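Local coordinates for ADP-ribosyltransferase (Staphylococcus aureus, PDB 1OJQ), which probably transfers a single ADP-ribose unit from NAD+ to a target protein, at residues Trp15-Ser18 with Leu19-Ser22; Thr99-Asp102 with Leu103-Gln107. All blocks are in the same frame, centred on the assembly; numbering follows the deposited sequence.

Contact 1. Residues Trp15-Ser18 with Leu19-Ser22; sequences WGNS and LIKS
Leu19 meets Trp15 with one methyl group, and the two side chains, four residues apart in helix 9-23, show how a helix turn can lay an aliphatic branch over an aromatic face. With chi1 at -173°, Trp15 CG is anti to the backbone N, and the ring extends along the helix toward Leu19. Leu19 CD1 stands 3.9 Å from the centroid of the Trp15 six-membered ring and 12° off its normal, a CH-pi contact in which the methyl approaches almost straight down. CD1 lies over the six-membered ring, shifted a little toward its rim, nearly equidistant from Trp15 CZ3 (3.9 Å), CE3 and CH2.

The same methyl also lies 3.8 Å from Ser18 OG. That hydroxyl turns back along the helix, between its own backbone N and carbonyl carbon (chi1 77°), and donates to Trp15 O at 2.6 Å, in the carbonyl plane. Because Ser18 N reaches the same oxygen, Trp15 O is held by two donors of one residue. Ser22 repeats the gesture one turn on, its OG donating to Leu19 O at 2.8 Å from a more tilted position. Further round the helix Asn17 and Ile20 run alongside each other, with Asn17 ND2 3.9 Å from Ile20 CD1; both side chains also touch Tyr166 of strand 165-166.

With Trp15 O taken by Ser18, Leu19 N makes only a weak bond to Gly16 O; the i to i+4 pattern holds from Ile20 N to Gly16 O onward, as in Lys21 N to Asn17 O at 2.9 Å. Asp79 OD1 accepts from Trp15 NE1, fixing the rotation of the indole, while Pro78 touches both Trp15 and Leu19. This i to i+4 CH-pi pair lies on the face of helix 9-23 that packs on the loop before strand 81-87.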
ATOM      1  N   TRP A  15      17.211  -6.604  -0.845  1.00  8.90           N
ATOM      2  CA  TRP A  15      16.727  -6.045   0.424  1.00  9.14           C
ATOM      3  C   TRP A  15      15.514  -6.828   0.901  1.00  8.10           C
ATOM      4  O   TRP A  15      15.474  -7.268   2.047  1.00  9.42           O
ATOM      5  CB  TRP A  15      16.383  -4.565   0.288  1.00 10.96           C
ATOM      6  CG  TRP A  15      16.022  -3.818   1.536  1.00  7.20           C
ATOM      7  CD1 TRP A  15      16.878  -3.188   2.395  1.00  9.26           C
ATOM      8  CD2 TRP A  15      14.711  -3.608   2.080  1.00  6.60           C
ATOM      9  NE1 TRP A  15      16.197  -2.603   3.437  1.00  8.45           N
ATOM     10  CE2 TRP A  15      14.856  -2.852   3.258  1.00  8.99           C
ATOM     11  CE3 TRP A  15      13.431  -3.995   1.674  1.00 12.29           C
ATOM     12  CZ2 TRP A  15      13.763  -2.473   4.033  1.00 14.45           C
ATOM     13  CZ3 TRP A  15      12.336  -3.634   2.426  1.00 10.34           C
ATOM     14  CH2 TRP A  15      12.531  -2.879   3.590  1.00 13.76           C
ATOM     15  N   GLY A  16      14.536  -6.997   0.008  1.00  8.07           N
ATOM     16  CA  GLY A  16      13.360  -7.761   0.379  1.00  8.95           C
ATOM     17  C   GLY A  16      13.657  -9.167   0.862  1.00  8.69           C
ATOM     18  O   GLY A  16      13.026  -9.582   1.853  1.00 10.64           O
ATOM     19  N   ASN A  17      14.540  -9.908   0.209  1.00  7.39           N
ATOM     20  CA  ASN A  17      14.874 -11.269   0.636  1.00  5.89           C
ATOM     21  C   ASN A  17      15.412 -11.300   2.062  1.00  7.35           C
ATOM     22  O   ASN A  17      15.330 -12.327   2.751  1.00 11.23           O
ATOM     23  CB  ASN A  17      15.915 -11.857  -0.321  1.00  9.90           C
ATOM     24  CG  ASN A  17      15.315 -12.347  -1.620  1.00 15.47           C
ATOM     25  OD1 ASN A  17      16.003 -12.564  -2.620  1.00 14.77           O
ATOM     26  ND2 ASN A  17      13.999 -12.529  -1.613  1.00  9.22           N
ATOM     27  N   SER A  18      15.979 -10.175   2.507  1.00  9.67           N
ATOM     28  CA  SER A  18      16.499 -10.155   3.888  1.00 11.57           C
ATOM     29  C   SER A  18      15.327 -10.169   4.857  1.00 12.18           C
ATOM     30  O   SER A  18      15.427 -10.746   5.942  1.00 13.05           O
ATOM     31  CB  SER A  18      17.446  -8.979   4.142  1.00 10.69           C
ATOM     32  OG  SER A  18      16.734  -7.754   4.306  1.00 10.96           O
ATOM     33  N   LEU A  19      14.197  -9.554   4.472  1.00  8.98           N
ATOM     34  CA  LEU A  19      13.047  -9.691   5.374  1.00  9.68           C
ATOM     35  C   LEU A  19      12.538 -11.126   5.367  1.00  9.33           C
ATOM     36  O   LEU A  19      12.143 -11.665   6.411  1.00 11.12           O
ATOM     37  CB  LEU A  19      11.896  -8.754   4.984  1.00  8.39           C
ATOM     38  CG  LEU A  19      12.023  -7.306   5.477  1.00 11.54           C
ATOM     39  CD1 LEU A  19      13.156  -6.650   4.710  1.00 12.67           C
ATOM     40  CD2 LEU A  19      10.709  -6.557   5.314  1.00  8.58           C
ATOM     41  N   ILE A  20      12.537 -11.742   4.184  1.00  6.86           N
ATOM     42  CA  ILE A  20      11.971 -13.096   4.117  1.00  7.11           C
ATOM     43  C   ILE A  20      12.821 -14.025   4.974  1.00 12.13           C
ATOM     44  O   ILE A  20      12.306 -14.828   5.745  1.00 10.76           O
ATOM     45  CB  ILE A  20      11.881 -13.599   2.670  1.00 10.44           C
ATOM     46  CG1 ILE A  20      10.803 -12.857   1.864  1.00  7.42           C
ATOM     47  CG2 ILE A  20      11.711 -15.109   2.656  1.00 15.32           C
ATOM     48  CD1 ILE A  20      10.767 -13.194   0.383  1.00 13.27           C
ATOM     49  N   LYS A  21      14.137 -13.882   4.826  1.00 11.91           N
ATOM     50  CA  LYS A  21      15.057 -14.687   5.622  1.00  9.36           C
ATOM     51  C   LYS A  21      14.739 -14.565   7.099  1.00  8.75           C
ATOM     52  O   LYS A  21      14.694 -15.566   7.833  1.00 12.00           O
ATOM     53  CB  LYS A  21      16.499 -14.244   5.356  1.00 12.24           C
ATOM     54  CG  LYS A  21      17.503 -15.082   6.135  1.00 18.04           C
ATOM     55  CD  LYS A  21      18.914 -14.900   5.589  1.00 25.46           C
ATOM     56  CE  LYS A  21      19.908 -15.734   6.389  1.00 38.03           C
ATOM     57  NZ  LYS A  21      21.317 -15.480   5.978  1.00 46.37           N
ATOM     58  N   SER A  22      14.497 -13.337   7.557  1.00  9.31           N
ATOM     59  CA  SER A  22      14.292 -13.152   8.991  1.00 11.98           C
ATOM     60  C   SER A  22      12.982 -13.765   9.457  1.00 13.14           C
ATOM     61  O   SER A  22      12.828 -14.144  10.625  1.00 12.71           O
ATOM     62  CB  SER A  22      14.364 -11.664   9.349  1.00 10.17           C
ATOM     63  OG  SER A  22      13.195 -11.011   8.885  1.00 20.23           O
TER

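Contact 2. Residues Thr99-Asp102 with Leu103-Gln107; sequences TRED and LHMLQ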
ATOM      1  N   THR A  99     -15.078  17.290  -4.491  1.00  8.61           N
ATOM      2  CA  THR A  99     -16.426  16.895  -4.881  1.00  8.17           C
ATOM      3  C   THR A  99     -16.426  15.962  -6.082  1.00  7.53           C
ATOM      4  O   THR A  99     -15.412  15.791  -6.757  1.00  8.35           O
ATOM      5  CB  THR A  99     -17.289  18.132  -5.223  1.00  7.36           C
ATOM      6  OG1 THR A  99     -16.846  18.648  -6.482  1.00  7.64           O
ATOM      7  CG2 THR A  99     -17.067  19.213  -4.187  1.00  7.08           C
ATOM      8  N   ARG A 100     -17.588  15.360  -6.343  1.00  4.26           N
ATOM      9  CA  ARG A 100     -17.694  14.576  -7.574  1.00  5.11           C
ATOM     10  C   ARG A 100     -17.325  15.391  -8.803  1.00  5.19           C
ATOM     11  O   ARG A 100     -16.711  14.882  -9.740  1.00  7.58           O
ATOM     12  CB  ARG A 100     -19.129  14.058  -7.740  1.00  3.94           C
ATOM     13  CG  ARG A 100     -19.398  13.434  -9.108  1.00  8.48           C
ATOM     14  CD  ARG A 100     -18.662  12.096  -9.223  1.00 11.56           C
ATOM     15  NE  ARG A 100     -18.865  11.490 -10.540  1.00 14.12           N
ATOM     16  CZ  ARG A 100     -18.039  11.622 -11.579  1.00 22.50           C
ATOM     17  NH1 ARG A 100     -16.921  12.340 -11.529  1.00 17.79           N
ATOM     18  NH2 ARG A 100     -18.319  11.019 -12.735  1.00 21.66           N
ATOM     19  N   GLU A 101     -17.711  16.677  -8.824  1.00  7.19           N
ATOM     20  CA  GLU A 101     -17.355  17.483 -10.000  1.00  4.68           C
ATOM     21  C   GLU A 101     -15.864  17.779 -10.023  1.00  6.21           C
ATOM     22  O   GLU A 101     -15.289  17.835 -11.113  1.00  8.50           O
ATOM     23  CB  GLU A 101     -18.149  18.791 -10.061  1.00  5.99           C
ATOM     24  CG  GLU A 101     -18.039  19.463 -11.424  1.00  3.03           C
ATOM     25  CD  GLU A 101     -18.758  18.686 -12.517  1.00  8.30           C
ATOM     26  OE1 GLU A 101     -18.695  19.143 -13.681  1.00  9.99           O
ATOM     27  OE2 GLU A 101     -19.392  17.641 -12.266  1.00  9.22           O
ATOM     28  N   ASP A 102     -15.237  17.973  -8.854  1.00  6.13           N
ATOM     29  CA  ASP A 102     -13.785  18.103  -8.817  1.00  7.38           C
ATOM     30  C   ASP A 102     -13.141  16.883  -9.483  1.00  8.09           C
ATOM     31  O   ASP A 102     -12.234  17.019 -10.307  1.00  9.96           O
ATOM     32  CB  ASP A 102     -13.226  18.253  -7.406  1.00  3.54           C
ATOM     33  CG  ASP A 102     -13.629  19.555  -6.741  1.00 10.10           C
ATOM     34  OD1 ASP A 102     -13.865  20.549  -7.464  1.00 11.49           O
ATOM     35  OD2 ASP A 102     -13.703  19.564  -5.490  1.00 11.08           O
ATOM     36  N   LEU A 103     -13.646  15.707  -9.110  1.00  6.22           N
ATOM     37  CA  LEU A 103     -13.099  14.474  -9.672  1.00  7.70           C
ATOM     38  C   LEU A 103     -13.340  14.393 -11.172  1.00  4.17           C
ATOM     39  O   LEU A 103     -12.474  13.947 -11.936  1.00  6.89           O
ATOM     40  CB  LEU A 103     -13.759  13.270  -8.999  1.00  9.34           C
ATOM     41  CG  LEU A 103     -13.091  11.918  -9.233  1.00 17.52           C
ATOM     42  CD1 LEU A 103     -11.618  11.980  -8.852  1.00 27.02           C
ATOM     43  CD2 LEU A 103     -13.809  10.833  -8.437  1.00 13.24           C
ATOM     44  N   HIS A 104     -14.563  14.802 -11.545  1.00  7.44           N
ATOM     45  CA  HIS A 104     -14.900  14.781 -12.969  1.00 10.87           C
ATOM     46  C   HIS A 104     -13.950  15.671 -13.761  1.00 11.30           C
ATOM     47  O   HIS A 104     -13.437  15.283 -14.813  1.00 12.08           O
ATOM     48  CB  HIS A 104     -16.346  15.234 -13.185  1.00  5.50           C
ATOM     49  CG  HIS A 104     -16.687  15.431 -14.637  1.00  8.10           C
ATOM     50  ND1 HIS A 104     -16.799  14.378 -15.523  1.00 13.48           N
ATOM     51  CD2 HIS A 104     -16.959  16.559 -15.334  1.00 11.58           C
ATOM     52  CE1 HIS A 104     -17.122  14.870 -16.717  1.00 16.61           C
ATOM     53  NE2 HIS A 104     -17.223  16.193 -16.633  1.00 13.51           N
ATOM     54  N   MET A 105     -13.720  16.873 -13.228  1.00  5.88           N
ATOM     55  CA  MET A 105     -12.803  17.802 -13.904  1.00 10.49           C
ATOM     56  C   MET A 105     -11.358  17.308 -13.838  1.00  9.04           C
ATOM     57  O   MET A 105     -10.597  17.516 -14.783  1.00 11.59           O
ATOM     58  CB  MET A 105     -12.901  19.202 -13.307  1.00  6.46           C
ATOM     59  CG  MET A 105     -14.288  19.821 -13.513  1.00  8.80           C
ATOM     60  SD  MET A 105     -14.359  21.509 -12.885  1.00 14.66           S
ATOM     61  CE  MET A 105     -14.310  21.256 -11.110  1.00 10.98           C
ATOM     62  N   LEU A 106     -10.992  16.666 -12.727  1.00  6.79           N
ATOM     63  CA  LEU A 106      -9.629  16.142 -12.602  1.00 11.54           C
ATOM     64  C   LEU A 106      -9.302  15.174 -13.736  1.00 11.07           C
ATOM     65  O   LEU A 106      -8.196  15.190 -14.300  1.00  9.06           O
ATOM     66  CB  LEU A 106      -9.432  15.444 -11.248  1.00  9.01           C
ATOM     67  CG  LEU A 106      -7.983  15.026 -10.933  1.00  8.67           C
ATOM     68  CD1 LEU A 106      -7.049  16.230 -10.929  1.00 10.22           C
ATOM     69  CD2 LEU A 106      -7.893  14.287  -9.604  1.00  9.76           C
ATOM     70  N   GLN A 107     -10.264  14.308 -14.069  1.00 10.78           N
ATOM     71  CA  GLN A 107      -9.961  13.246 -15.040  1.00 12.60           C
ATOM     72  C   GLN A 107     -10.087  13.761 -16.462  1.00 10.75           C
ATOM     73  O   GLN A 107      -9.766  13.001 -17.373  1.00 17.92           O
ATOM     74  CB  GLN A 107     -10.831  12.009 -14.829  1.00 12.03           C
ATOM     75  CG  GLN A 107     -12.320  12.162 -14.939  1.00 18.41           C
ATOM     76  CD  GLN A 107     -12.921  12.078 -16.325  1.00 23.22           C
ATOM     77  OE1 GLN A 107     -13.743  12.932 -16.686  1.00 21.91           O
ATOM     78  NE2 GLN A 107     -12.550  11.084 -17.125  1.00 15.38           N
TER
HETATM   79  O   HOH W   1     -16.737  11.598 -15.024  1.00 30.74           O
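Asp102 OD2 is gripped by two groups, the backbone N of Thr99 at 2.8 Å and, in a salt bridge, Lys121 NZ of helix 116-126, while the other carboxylate oxygen, OD1, lies 3.7 Å from Met105 CE. The Thr99 bond is half of a capping box: in return Asp102 N donates to Thr99 OG1 at 2.9 Å in a nearly straight bond, making Thr99 the N-cap of helix 100-106. Thr99 N meets OD2 from above the carboxylate plane, 41° out of it. The lysine and the positive end of the helix dipole would both be expected to favour the ionised aspartate.

Beyond the cap, Leu103 N donates to Thr99 O and opens the helical ladder. Met105 bends at chi3 (-71°), which brings its methyl back beside the first turn, where CE also lies 3.6 Å from Glu101 O. Leu103 and Leu106 instead touch Leu89 and Leu92 of the preceding loop; Leu103 lies near Asp90, an NAD+-binding residue.

On another flank the Glu101 carboxylate is alongside the His104 imidazole, their planes 38° apart, with Glu101 OE1 3.5 Å from His104 CD2. A water bridges Arg100 and His104 at the edge of both flat groups: it accepts from Arg100 NH2 at 2.8 Å and is hydrogen-bonded to His104 ND1 at 2.8 Å.

Followed from the N terminus, the chain makes contact 1 within the first helix, 9-23, and contact 2 much later, within helix 100-106. Each joins consecutive turns of a single helix, so neither closes a loop, and the two neither nest nor cross but follow in series. Between them come helices 27-38, 41-49 and 59-73 and strand 81-87, an outermost strand of the five-stranded sheet. The two centres lie 42 Å apart on opposite sides of the chain's centre, and no atoms touch. Contact 1 links its helix to strand 165-166 and the Pro78 loop; contact 2 ties its own to helix 116-126 and the Leu89-Leu92 loop.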